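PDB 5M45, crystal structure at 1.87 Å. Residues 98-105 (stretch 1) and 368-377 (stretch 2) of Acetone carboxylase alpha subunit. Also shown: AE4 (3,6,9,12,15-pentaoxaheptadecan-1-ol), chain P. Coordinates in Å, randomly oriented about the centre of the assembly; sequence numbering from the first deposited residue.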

ATOM      1  N   ALA A  98     -11.982  12.568  25.598  1.00 14.84           N
ATOM      2  CA  ALA A  98     -11.499  13.577  24.638  1.00 14.89           C
ATOM      3  C   ALA A  98     -10.171  13.227  23.964  1.00 14.79           C
ATOM      4  O   ALA A  98      -9.642  14.045  23.197  1.00 14.82           O
ATOM      5  CB  ALA A  98     -11.392  14.943  25.319  1.00 15.04           C
ATOM      6  N   GLY A  99      -9.612  12.049  24.249  1.00 14.70           N
ATOM      7  CA  GLY A  99      -8.314  11.639  23.699  1.00 14.38           C
ATOM      8  C   GLY A  99      -7.053  12.189  24.371  1.00 14.37           C
ATOM      9  O   GLY A  99      -5.966  12.085  23.815  1.00 14.07           O
ATOM     10  N   ASP A 100      -7.188  12.790  25.556  1.00 14.35           N
ATOM     11  CA  ASP A 100      -6.039  13.210  26.343  1.00 14.49           C
ATOM     12  C   ASP A 100      -5.563  12.094  27.295  1.00 14.55           C
ATOM     13  O   ASP A 100      -6.369  11.485  27.980  1.00 14.18           O
ATOM     14  CB  ASP A 100      -6.389  14.463  27.133  1.00 14.68           C
ATOM     15  CG  ASP A 100      -6.678  15.657  26.217  1.00 14.97           C
ATOM     16  OD1 ASP A 100      -5.730  16.014  25.452  1.00 15.08           O
ATOM     17  OD2 ASP A 100      -7.776  16.242  26.288  1.00 15.10           O
ATOM     18  N   SER A 101      -4.255  11.844  27.339  1.00 14.91           N
ATOM     19  CA  SER A 101      -3.699  10.752  28.158  1.00 15.14           C
ATOM     20  C   SER A 101      -3.717  11.119  29.629  1.00 15.32           C
ATOM     21  O   SER A 101      -3.461  12.289  29.978  1.00 15.54           O
ATOM     22  CB  SER A 101      -2.268  10.395  27.728  1.00 15.43           C
ATOM     23  OG  SER A 101      -1.378  11.477  27.960  1.00 16.09           O
ATOM     24  N   LEU A 102      -4.062  10.143  30.469  1.00 15.10           N
ATOM     25  CA  LEU A 102      -4.022  10.249  31.931  1.00 15.43           C
ATOM     26  C   LEU A 102      -2.760   9.610  32.540  1.00 14.85           C
ATOM     27  O   LEU A 102      -2.205  10.132  33.483  1.00 15.13           O
ATOM     28  CB  LEU A 102      -5.147   9.419  32.574  1.00 15.94           C
ATOM     29  CG  LEU A 102      -6.626   9.428  32.598  1.00 16.65           C
ATOM     30  CD1 LEU A 102      -7.284   9.229  31.263  1.00 16.79           C
ATOM     31  CD2 LEU A 102      -7.040   8.299  33.557  1.00 16.77           C
ATOM     32  N   LEU A 103      -2.422   8.403  32.080  1.00 14.65           N
ATOM     33  CA  LEU A 103      -1.293   7.589  32.585  1.00 14.38           C
ATOM     34  C   LEU A 103      -0.738   6.725  31.438  1.00 13.95           C
ATOM     35  O   LEU A 103      -1.474   6.350  30.481  1.00 13.93           O
ATOM     36  CB  LEU A 103      -1.771   6.646  33.702  1.00 14.73           C
ATOM     37  CG  LEU A 103      -2.215   7.321  35.004  1.00 15.20           C
ATOM     38  CD1 LEU A 103      -2.912   6.402  35.961  1.00 15.24           C
ATOM     39  CD2 LEU A 103      -1.035   7.934  35.744  1.00 15.62           C
ATOM     40  N   THR A 104       0.519   6.308  31.579  1.00 13.29           N
ATOM     41  CA  THR A 104       1.172   5.476  30.560  1.00 12.94           C
ATOM     42  C   THR A 104       2.207   4.537  31.164  1.00 12.66           C
ATOM     43  O   THR A 104       2.794   4.838  32.187  1.00 12.59           O
ATOM     44  CB  THR A 104       1.813   6.388  29.458  1.00 12.88           C
ATOM     45  OG1 THR A 104       2.333   5.620  28.385  1.00 12.86           O
ATOM     46  CG2 THR A 104       2.898   7.254  30.027  1.00 12.96           C
ATOM     47  N   SER A 105       2.452   3.404  30.503  1.00 12.36           N
ATOM     48  CA  SER A 105       3.698   2.631  30.744  1.00 12.40           C
ATOM     49  C   SER A 105       4.906   3.467  30.281  1.00 12.51           C
ATOM     50  O   SER A 105       4.721   4.470  29.607  1.00 12.45           O
ATOM     51  CB  SER A 105       3.683   1.293  29.964  1.00 12.28           C
ATOM     52  OG  SER A 105       3.836   1.489  28.560  1.00 12.08           O
TER
HETATM   53  C2  AE4 P 804      -2.863  29.350  22.654  1.00 58.16           C
HETATM   54  C3  AE4 P 804      -4.093  28.501  22.336  1.00 58.74           C
HETATM   55  O4  AE4 P 804      -4.333  27.592  23.414  1.00 60.68           O
HETATM   56  C5  AE4 P 804      -5.663  27.054  23.489  1.00 58.15           C
HETATM   57  C6  AE4 P 804      -5.647  25.667  24.143  1.00 55.65           C
HETATM   58  O7  AE4 P 804      -5.924  24.612  23.208  1.00 52.61           O
HETATM   59  C8  AE4 P 804      -4.839  24.377  22.297  1.00 48.18           C
HETATM   60  C9  AE4 P 804      -5.249  23.310  21.297  1.00 45.03           C
HETATM   61  C11 AE4 P 804      -3.508  21.646  21.320  1.00 34.14           C
HETATM   62  O10 AE4 P 804      -4.803  22.037  21.768  1.00 41.13           O
HETATM   63  C12 AE4 P 804      -2.724  21.099  22.501  1.00 31.27           C
HETATM   64  O13 AE4 P 804      -3.001  19.711  22.689  1.00 27.29           O
HETATM   65  C14 AE4 P 804      -1.931  19.037  23.339  1.00 25.74           C
HETATM   66  C15 AE4 P 804      -2.353  17.616  23.697  1.00 24.08           C
HETATM   67  O16 AE4 P 804      -2.400  16.846  22.497  1.00 22.39           O
HETATM   68  C17 AE4 P 804      -1.244  16.050  22.259  1.00 20.35           C
HETATM   69  C18 AE4 P 804      -1.538  15.162  21.056  1.00 19.83           C
HETATM   70  O19 AE4 P 804      -2.712  14.359  21.317  1.00 18.62           O
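Stretch 2 368-377: EMINDGAAYG

How does stretch 2 lie on stretch 1? Stretch 2 arrives as an extended loop through Met369, Ile370 and Asn371, then turns at Asp372 into a weakly bonded helix of about 373-376. The loop runs beside the strand 101-104 in the opposite sense: Met369 and Ile370 lie near Leu103 and Thr104, Asn371 and Asp372 near Ser101, and Tyr376 reaches Asp100. The closest pair of CA atoms is Ser101 CA and Asn371 CA, 5.3 Å apart.

What satisfies the strand's backbone? Side chains of stretch 2 do much of the work. Ser101 N donates to Asp372 OD2 at 2.8 Å, almost in line with its N-H, and Asn371 ND2 gives a hydrogen to Leu102 O at 3.0 Å. Farther along, a water bridges the backbones, accepting from Thr104 N at 3.0 Å and donating to Ile370 O at 2.9 Å. Gly99 O, buried by the contact, finds no partner.

How does Asn371 serve both the strand and the turn? Its amide has a donor and an acceptor at its two ends. While Asn371 ND2 faces the strand, Asn371 OD1 accepts from Gly373 N at 3.0 Å, a capping bond that ties the side chain to the start of the helix.

How are the two acidic side chains accommodated? Asp100 OD1 and Asp372 OD2 are 4.1 Å apart, a close approach of like charges, but each accepts a hydrogen bond: Tyr376 OH donates to Asp100 OD1 at 2.6 Å, while Asp372 OD2 has the Ser101 amide. Both Asp100 oxygens also have partners elsewhere in the structure. AE4 C14 lies over one face of the Tyr376 ring.

What closes the other end? Apolar contact does: Leu103 CD2 meets Met369 CE at 4.0 Å, and Thr104 CG2 lies 4.0 Å from Ile370 CG2.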

ATOM      1  N   GLU A 368       6.887  13.935  38.096  1.00 20.49           N
ATOM      2  CA  GLU A 368       5.531  14.461  38.069  1.00 20.69           C
ATOM      3  C   GLU A 368       4.620  13.482  37.321  1.00 20.23           C
ATOM      4  O   GLU A 368       5.036  12.374  36.923  1.00 19.47           O
ATOM      5  CB  GLU A 368       5.494  15.838  37.397  1.00 22.02           C
ATOM      6  CG  GLU A 368       6.583  16.828  37.798  1.00 23.32           C
ATOM      7  CD  GLU A 368       6.754  17.027  39.271  1.00 25.17           C
ATOM      8  OE1 GLU A 368       5.776  17.385  39.937  1.00 25.78           O
ATOM      9  OE2 GLU A 368       7.924  16.870  39.744  1.00 29.06           O
ATOM     10  N   MET A 369       3.369  13.874  37.127  1.00 20.26           N
ATOM     11  CA  MET A 369       2.446  13.076  36.301  1.00 20.02           C
ATOM     12  C   MET A 369       2.968  13.052  34.864  1.00 18.59           C
ATOM     13  O   MET A 369       3.241  14.116  34.267  1.00 18.31           O
ATOM     14  CB  MET A 369       1.029  13.650  36.321  1.00 21.51           C
ATOM     15  CG  MET A 369       0.313  13.640  37.675  1.00 22.94           C
ATOM     16  SD  MET A 369      -0.035  11.946  38.214  1.00 25.27           S
ATOM     17  CE  MET A 369      -1.523  11.613  37.295  1.00 24.95           C
ATOM     18  N   ILE A 370       3.102  11.845  34.305  1.00 17.31           N
ATOM     19  CA  ILE A 370       3.585  11.652  32.929  1.00 16.53           C
ATOM     20  C   ILE A 370       2.330  11.387  32.049  1.00 16.22           C
ATOM     21  O   ILE A 370       1.820  10.255  31.972  1.00 15.90           O
ATOM     22  CB  ILE A 370       4.575  10.478  32.867  1.00 16.39           C
ATOM     23  CG1 ILE A 370       5.726  10.664  33.873  1.00 16.52           C
ATOM     24  CG2 ILE A 370       5.080  10.242  31.450  1.00 16.19           C
ATOM     25  CD1 ILE A 370       6.586  11.857  33.632  1.00 16.36           C
ATOM     26  N   ASN A 371       1.844  12.467  31.429  1.00 15.74           N
ATOM     27  CA  ASN A 371       0.646  12.468  30.615  1.00 15.46           C
ATOM     28  C   ASN A 371       0.605  13.754  29.755  1.00 15.71           C
ATOM     29  O   ASN A 371       1.605  14.479  29.712  1.00 15.55           O
ATOM     30  CB  ASN A 371      -0.608  12.253  31.485  1.00 15.47           C
ATOM     31  CG  ASN A 371      -0.851  13.368  32.506  1.00 15.55           C
ATOM     32  OD1 ASN A 371      -0.439  14.513  32.319  1.00 15.77           O
ATOM     33  ND2 ASN A 371      -1.558  13.038  33.588  1.00 15.50           N
ATOM     34  N   ASP A 372      -0.524  14.043  29.098  1.00 16.08           N
ATOM     35  CA  ASP A 372      -0.621  15.189  28.183  1.00 16.50           C
ATOM     36  C   ASP A 372      -0.634  16.575  28.842  1.00 16.08           C
ATOM     37  O   ASP A 372      -0.536  17.584  28.130  1.00 15.71           O
ATOM     38  CB  ASP A 372      -1.854  15.033  27.250  1.00 17.33           C
ATOM     39  CG  ASP A 372      -1.646  13.973  26.188  1.00 18.25           C
ATOM     40  OD1 ASP A 372      -0.456  13.640  25.863  1.00 19.85           O
ATOM     41  OD2 ASP A 372      -2.642  13.399  25.651  1.00 19.58           O
ATOM     42  N   GLY A 373      -0.728  16.640  30.177  1.00 15.93           N
ATOM     43  CA  GLY A 373      -0.730  17.923  30.885  1.00 15.98           C
ATOM     44  C   GLY A 373       0.420  18.861  30.491  1.00 15.85           C
ATOM     45  O   GLY A 373       0.187  20.069  30.204  1.00 15.16           O
ATOM     46  N   ALA A 374       1.633  18.297  30.432  1.00 15.64           N
ATOM     47  CA  ALA A 374       2.814  19.070  30.057  1.00 16.00           C
ATOM     48  C   ALA A 374       2.776  19.622  28.612  1.00 16.10           C
ATOM     49  O   ALA A 374       3.336  20.694  28.341  1.00 16.07           O
ATOM     50  CB  ALA A 374       4.088  18.255  30.303  1.00 16.02           C
ATOM     51  N   ALA A 375       2.086  18.951  27.694  1.00 15.99           N
ATOM     52  CA  ALA A 375       1.889  19.532  26.340  1.00 16.06           C
ATOM     53  C   ALA A 375       1.016  20.773  26.388  1.00 16.17           C
ATOM     54  O   ALA A 375       1.311  21.749  25.693  1.00 16.70           O
ATOM     55  CB  ALA A 375       1.285  18.521  25.374  1.00 16.18           C
ATOM     56  N   TYR A 376      -0.050  20.749  27.198  1.00 16.18           N
ATOM     57  CA  TYR A 376      -0.892  21.939  27.397  1.00 16.42           C
ATOM     58  C   TYR A 376      -0.107  23.104  28.061  1.00 16.95           C
ATOM     59  O   TYR A 376      -0.490  24.264  27.917  1.00 17.53           O
ATOM     60  CB  TYR A 376      -2.201  21.622  28.179  1.00 16.19           C
ATOM     61  CG  TYR A 376      -3.215  20.803  27.379  1.00 15.72           C
ATOM     62  CD1 TYR A 376      -4.003  21.420  26.413  1.00 15.50           C
ATOM     63  CD2 TYR A 376      -3.333  19.413  27.520  1.00 15.28           C
ATOM     64  CE1 TYR A 376      -4.891  20.690  25.645  1.00 15.11           C
ATOM     65  CE2 TYR A 376      -4.235  18.679  26.768  1.00 15.10           C
ATOM     66  CZ  TYR A 376      -5.012  19.319  25.819  1.00 14.97           C
ATOM     67  OH  TYR A 376      -5.889  18.614  25.022  1.00 14.83           O
ATOM     68  N   GLY A 377       0.989  22.824  28.770  1.00 17.18           N
ATOM     69  CA  GLY A 377       1.797  23.868  29.390  1.00 17.08           C
ATOM     70  C   GLY A 377       2.959  24.384  28.556  1.00 16.82           C
ATOM     71  O   GLY A 377       3.777  25.128  29.062  1.00 16.98           O
TER
HETATM   72  O   HOH W   1       2.165   7.887  33.593  1.00 12.72           O